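PDB 4MDU: annexin B22 from Schistosoma mansoni, which binds acidic phospholipid membranes in a calcium-dependent manner, aggregates liposomes when calcium is present and takes part in worm reproduction and host-parasite interaction. Local coordinates for residues F36-D41 with C75-S80; I132-T137 with L312-I317. All blocks are in the same frame, centred on the assembly; numbering follows the deposited sequence.

In the fold
The two contacts lie in series along the chain, contact 1 closing before contact 2 opens, and share no helix. Contact 1 sits near the surface, its centre about 25 Å from the centre of the chain, and joins helix 38-48 to helix 68-82 within the predicted first annexin repeat. Contact 2 is buried, its centre about 4 Å from that of the chain, and joins helix 128-136 of the predicted second repeat to helix 311-320 of the fourth. Their centres are about 27 Å apart and their nearest atoms about 12 Å, without touching. One therefore packs helices inside a repeat, whereas the other ties two repeats together across the middle of the almost entirely helical annexin fold.

Contact 1. Residues F36-D41 with C75-S80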
loop_
_atom_site.group_PDB
_atom_site.type_symbol
_atom_site.label_atom_id
_atom_site.label_comp_id
_atom_site.label_asym_id
_atom_site.label_seq_id
_atom_site.Cartn_x
_atom_site.Cartn_y
_atom_site.Cartn_z
ATOM N N PHE B 36 -13.866 -2.790 40.823
ATOM C CA PHE B 36 -13.135 -3.932 40.257
ATOM C C PHE B 36 -12.601 -4.943 41.276
ATOM O O PHE B 36 -11.781 -4.613 42.125
ATOM C CB PHE B 36 -11.985 -3.464 39.354
ATOM C CG PHE B 36 -11.120 -4.589 38.853
ATOM C CD1 PHE B 36 -11.656 -5.592 38.059
ATOM C CD2 PHE B 36 -9.768 -4.647 39.177
ATOM C CE1 PHE B 36 -10.860 -6.632 37.599
ATOM C CE2 PHE B 36 -8.972 -5.678 38.718
ATOM C CZ PHE B 36 -9.520 -6.675 37.926
ATOM N N SER B 37 -13.069 -6.181 41.164
ATOM C CA SER B 37 -12.553 -7.273 41.976
ATOM C C SER B 37 -11.915 -8.344 41.090
ATOM O O SER B 37 -12.602 -9.155 40.462
ATOM C CB SER B 37 -13.657 -7.881 42.836
ATOM O OG SER B 37 -13.164 -8.963 43.600
ATOM N N ALA B 38 -10.591 -8.330 41.038
ATOM C CA ALA B 38 -9.851 -9.323 40.286
ATOM C C ALA B 38 -10.275 -10.721 40.707
ATOM O O ALA B 38 -10.588 -11.556 39.868
ATOM C CB ALA B 38 -8.355 -9.125 40.489
ATOM N N SER B 39 -10.299 -10.982 42.007
ATOM C CA SER B 39 -10.641 -12.321 42.476
ATOM C C SER B 39 -12.071 -12.695 42.129
ATOM O O SER B 39 -12.330 -13.824 41.714
ATOM C CB SER B 39 -10.413 -12.461 43.978
ATOM O OG SER B 39 -10.941 -11.347 44.661
ATOM N N ALA B 40 -12.998 -11.755 42.293
ATOM C CA ALA B 40 -14.399 -12.036 41.980
ATOM C C ALA B 40 -14.567 -12.394 40.505
ATOM O O ALA B 40 -15.300 -13.317 40.157
ATOM C CB ALA B 40 -15.282 -10.859 42.346
ATOM N N ASP B 41 -13.880 -11.662 39.635
ATOM C CA ASP B 41 -13.926 -11.967 38.210
ATOM C C ASP B 41 -13.285 -13.314 37.922
ATOM O O ASP B 41 -13.814 -14.112 37.142
ATOM C CB ASP B 41 -13.248 -10.863 37.404
ATOM C CG ASP B 41 -14.140 -9.662 37.228
ATOM O OD1 ASP B 41 -15.370 -9.859 37.198
ATOM O OD2 ASP B 41 -13.618 -8.538 37.121
ATOM N N CYS B 75 -5.848 -12.440 35.348
ATOM C CA CYS B 75 -4.906 -13.534 35.115
ATOM C C CYS B 75 -4.162 -13.897 36.402
ATOM O O CYS B 75 -4.123 -15.062 36.802
ATOM C CB CYS B 75 -3.886 -13.152 34.038
ATOM S SG CYS B 75 -4.543 -13.103 32.368
ATOM N N GLN B 76 -3.572 -12.890 37.037
ATOM C CA GLN B 76 -2.786 -13.099 38.246
ATOM C C GLN B 76 -3.642 -13.723 39.344
ATOM O O GLN B 76 -3.285 -14.755 39.919
ATOM C CB GLN B 76 -2.197 -11.779 38.732
ATOM C CG GLN B 76 -1.392 -11.908 40.016
ATOM C CD GLN B 76 -1.067 -10.565 40.643
ATOM O OE1 GLN B 76 -1.958 -9.746 40.884
ATOM N NE2 GLN B 76 0.212 -10.329 40.908
ATOM N N SER B 77 -4.780 -13.098 39.621
ATOM C CA SER B 77 -5.647 -13.553 40.688
ATOM C C SER B 77 -6.056 -15.001 40.455
ATOM O O SER B 77 -6.000 -15.825 41.363
ATOM C CB SER B 77 -6.879 -12.657 40.789
ATOM O OG SER B 77 -7.810 -13.194 41.711
ATOM N N TYR B 78 -6.450 -15.308 39.226
ATOM C CA TYR B 78 -6.852 -16.660 38.857
ATOM C C TYR B 78 -5.702 -17.655 39.030
ATOM O O TYR B 78 -5.924 -18.826 39.347
ATOM C CB TYR B 78 -7.355 -16.655 37.415
ATOM C CG TYR B 78 -7.885 -17.975 36.868
ATOM C CD1 TYR B 78 -7.021 -18.914 36.314
ATOM C CD2 TYR B 78 -9.242 -18.248 36.846
ATOM C CE1 TYR B 78 -7.486 -20.099 35.786
ATOM C CE2 TYR B 78 -9.727 -19.439 36.314
ATOM C CZ TYR B 78 -8.838 -20.361 35.786
ATOM O OH TYR B 78 -9.290 -21.549 35.254
ATOM N N LYS B 79 -4.476 -17.184 38.825
ATOM C CA LYS B 79 -3.300 -18.045 38.914
ATOM C C LYS B 79 -3.063 -18.460 40.363
ATOM O O LYS B 79 -2.971 -19.644 40.672
ATOM C CB LYS B 79 -2.069 -17.325 38.356
ATOM C CG LYS B 79 -0.852 -18.213 38.126
ATOM C CD LYS B 79 -1.025 -19.083 36.890
ATOM C CE LYS B 79 0.249 -19.850 36.569
ATOM N N SER B 80 -2.978 -17.475 41.249
ATOM C CA SER B 80 -2.792 -17.730 42.669
ATOM C C SER B 80 -3.956 -18.533 43.240
ATOM O O SER B 80 -3.777 -19.348 44.148
ATOM C CB SER B 80 -2.687 -16.412 43.423
ATOM O OG SER B 80 -3.948 -15.775 43.460
#
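Ser77 of helix 68-82 meets the first turn of helix 38-48, where its CB lies 3.8 Å from CB of Ala38 and its OG lies 3.1 Å from CA of Ser39. OG reaches the Ser39 backbone because it is turned anti to the Ser77 nitrogen (chi1 172°). Ser39 N is also near this hydroxyl, but the angle is too poor for a hydrogen bond. Small side chains permit the close approach: the CA atoms of Ser39 and Ser77 are 5.4 Å apart, and just 98 Å² is buried, both sides summed.

One shell out, Ser37 caps the helix. Its OG, as N-cap, accepts from Ala40 N at 3.1 Å with an N-H...O angle of 153°, and Ser39 OG adds a weak bond to the same oxygen. Farther along, Asp41 forms salt bridges with Arg44 in its own helix and with Arg66 in the loop before helix 68-82, while the Phe36 side chain packs on Glu70, Glu73 and Ile74.

The chemistry across the two segments is thus van der Waals packing without a hydrogen bond, and the bonds to Ser37 OG stay at the start of helix 38-48: this is close helix-to-helix packing within the first repeat, away from the calcium sites.

Contact 2. Residues I132-T137 with L312-I317; sequences IEIFTT and LMRLLI
Glu133 reaches from helix 128-136 to Arg314 of helix 311-320, its CB already heading toward the partner helix. CG, anti to the backbone nitrogen, lies 3.9 Å from CD2 of Leu315. Beyond it the chain bends at chi2, and CD comes edge-on to the guanidinium, in its plane. At the tip OE1 accepts from Arg314 NH2 at 2.8 Å. OE2 accepts from Arg314 NE at 2.7 Å, and both bonds are nearly straight. Both oxygens are met on their syn sides, with the nitrogens 27° out of the carboxylate plane but the oxygens close to the guanidinium plane. OE2 also touches Leu315 CD2 at 3.4 Å.

Ile134 runs across the arginine at about a right angle, its CG1 3.7 Å from Arg314 NE and its CD1 over one guanidinium face. Leu113 and Ser116 also touch Arg314, and Trp297 touches Glu133.

The axes of residues 132-136 and 312-317 approach to 11.9 Å and run 15° from parallel, a separation bridged by these long side chains. The two bonds restrict rotation of both groups and, in this buried interior, probably favour their ionised forms. The side-on salt bridge links the predicted second and fourth repeats, consistent with the charged central channel between them in annexins.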
loop_
_atom_site.group_PDB
_atom_site.type_symbol
_atom_site.label_atom_id
_atom_site.label_comp_id
_atom_site.label_asym_id
_atom_site.label_seq_id
_atom_site.Cartn_x
_atom_site.Cartn_y
_atom_site.Cartn_z
ATOM N N ILE B 132 2.980 0.397 10.261
ATOM C CA ILE B 132 2.449 1.753 10.352
ATOM C C ILE B 132 1.331 1.870 11.383
ATOM O O ILE B 132 1.347 2.754 12.243
ATOM C CB ILE B 132 1.919 2.238 9.007
ATOM C CG1 ILE B 132 3.048 2.277 7.984
ATOM C CG2 ILE B 132 1.291 3.605 9.163
ATOM C CD1 ILE B 132 2.649 2.843 6.648
ATOM N N GLU B 133 0.364 0.965 11.300
ATOM C CA GLU B 133 -0.797 0.980 12.192
ATOM C C GLU B 133 -0.414 0.910 13.673
ATOM O O GLU B 133 -0.939 1.647 14.518
ATOM C CB GLU B 133 -1.752 -0.186 11.849
ATOM C CG GLU B 133 -2.950 -0.272 12.800
ATOM C CD GLU B 133 -3.287 -1.700 13.206
ATOM O OE1 GLU B 133 -3.463 -2.540 12.306
ATOM O OE2 GLU B 133 -3.373 -1.979 14.422
ATOM N N ILE B 134 0.489 -0.004 13.987
ATOM C CA ILE B 134 0.918 -0.216 15.360
ATOM C C ILE B 134 1.886 0.871 15.867
ATOM O O ILE B 134 1.628 1.506 16.894
ATOM C CB ILE B 134 1.551 -1.618 15.520
ATOM C CG1 ILE B 134 0.463 -2.694 15.373
ATOM C CG2 ILE B 134 2.253 -1.731 16.871
ATOM C CD1 ILE B 134 0.966 -4.094 15.605
ATOM N N PHE B 135 2.976 1.109 15.142
ATOM C CA PHE B 135 3.970 2.085 15.607
ATOM C C PHE B 135 3.392 3.476 15.774
ATOM O O PHE B 135 3.701 4.176 16.742
ATOM C CB PHE B 135 5.174 2.128 14.673
ATOM C CG PHE B 135 6.016 0.897 14.742
ATOM C CD1 PHE B 135 6.123 0.193 15.929
ATOM C CD2 PHE B 135 6.682 0.429 13.625
ATOM C CE1 PHE B 135 6.901 -0.962 16.007
ATOM C CE2 PHE B 135 7.465 -0.723 13.692
ATOM C CZ PHE B 135 7.568 -1.421 14.879
ATOM N N THR B 136 2.556 3.884 14.824
ATOM C CA THR B 136 1.854 5.159 14.933
ATOM C C THR B 136 1.231 5.351 16.313
ATOM O O THR B 136 1.267 6.451 16.867
ATOM C CB THR B 136 0.759 5.278 13.859
ATOM O OG1 THR B 136 1.380 5.508 12.589
ATOM C CG2 THR B 136 -0.160 6.417 14.164
ATOM N N THR B 137 0.687 4.274 16.877
ATOM C CA THR B 137 -0.097 4.381 18.106
ATOM C C THR B 137 0.693 4.198 19.407
ATOM O O THR B 137 0.104 4.163 20.487
ATOM C CB THR B 137 -1.258 3.366 18.113
ATOM O OG1 THR B 137 -0.715 2.043 18.222
ATOM C CG2 THR B 137 -2.061 3.475 16.829
ATOM N N LEU B 312 -8.733 -5.916 12.699
ATOM C CA LEU B 312 -10.023 -5.519 13.248
ATOM C C LEU B 312 -10.076 -5.702 14.744
ATOM O O LEU B 312 -10.453 -4.781 15.481
ATOM C CB LEU B 312 -11.170 -6.308 12.599
ATOM C CG LEU B 312 -12.548 -6.025 13.201
ATOM C CD1 LEU B 312 -12.931 -4.552 13.094
ATOM C CD2 LEU B 312 -13.617 -6.897 12.506
ATOM N N MET B 313 -9.716 -6.898 15.201
ATOM C CA MET B 313 -9.743 -7.169 16.636
ATOM C C MET B 313 -8.615 -6.412 17.383
ATOM O O MET B 313 -8.825 -5.950 18.503
ATOM C CB MET B 313 -9.760 -8.691 16.937
ATOM C CG MET B 313 -8.459 -9.448 16.694
ATOM S SD MET B 313 -8.528 -11.208 17.164
ATOM C CE MET B 313 -8.829 -11.938 15.570
ATOM N N ARG B 314 -7.441 -6.262 16.763
ATOM C CA ARG B 314 -6.365 -5.487 17.403
ATOM C C ARG B 314 -6.825 -4.054 17.664
ATOM O O ARG B 314 -6.721 -3.543 18.780
ATOM C CB ARG B 314 -5.092 -5.486 16.562
ATOM C CG ARG B 314 -3.973 -4.592 17.163
ATOM C CD ARG B 314 -2.624 -4.777 16.453
ATOM N NE ARG B 314 -2.717 -4.539 15.019
ATOM C CZ ARG B 314 -2.651 -5.490 14.090
ATOM N NH1 ARG B 314 -2.449 -6.759 14.435
ATOM N NH2 ARG B 314 -2.774 -5.171 12.810
ATOM N N LEU B 315 -7.389 -3.425 16.639
ATOM C CA LEU B 315 -7.848 -2.049 16.760
ATOM C C LEU B 315 -8.930 -1.884 17.819
ATOM O O LEU B 315 -8.838 -0.999 18.677
ATOM C CB LEU B 315 -8.305 -1.514 15.408
ATOM C CG LEU B 315 -7.114 -1.281 14.475
ATOM C CD1 LEU B 315 -7.589 -1.017 13.079
ATOM C CD2 LEU B 315 -6.176 -0.132 14.990
ATOM N N LEU B 316 -9.936 -2.751 17.773
ATOM C CA LEU B 316 -11.023 -2.729 18.754
ATOM C C LEU B 316 -10.519 -2.913 20.193
ATOM O O LEU B 316 -10.861 -2.141 21.093
ATOM C CB LEU B 316 -12.041 -3.814 18.406
ATOM C CG LEU B 316 -13.283 -3.340 17.636
ATOM C CD1 LEU B 316 -13.051 -1.982 16.963
ATOM C CD2 LEU B 316 -13.760 -4.394 16.646
ATOM N N ILE B 317 -9.729 -3.956 20.407
ATOM C CA ILE B 317 -9.154 -4.228 21.719
ATOM C C ILE B 317 -8.397 -3.007 22.247
ATOM O O ILE B 317 -8.639 -2.544 23.366
ATOM C CB ILE B 317 -8.205 -5.454 21.650
ATOM C CG1 ILE B 317 -9.034 -6.712 21.321
ATOM C CG2 ILE B 317 -7.397 -5.618 22.946
ATOM C CD1 ILE B 317 -8.210 -7.918 20.968
#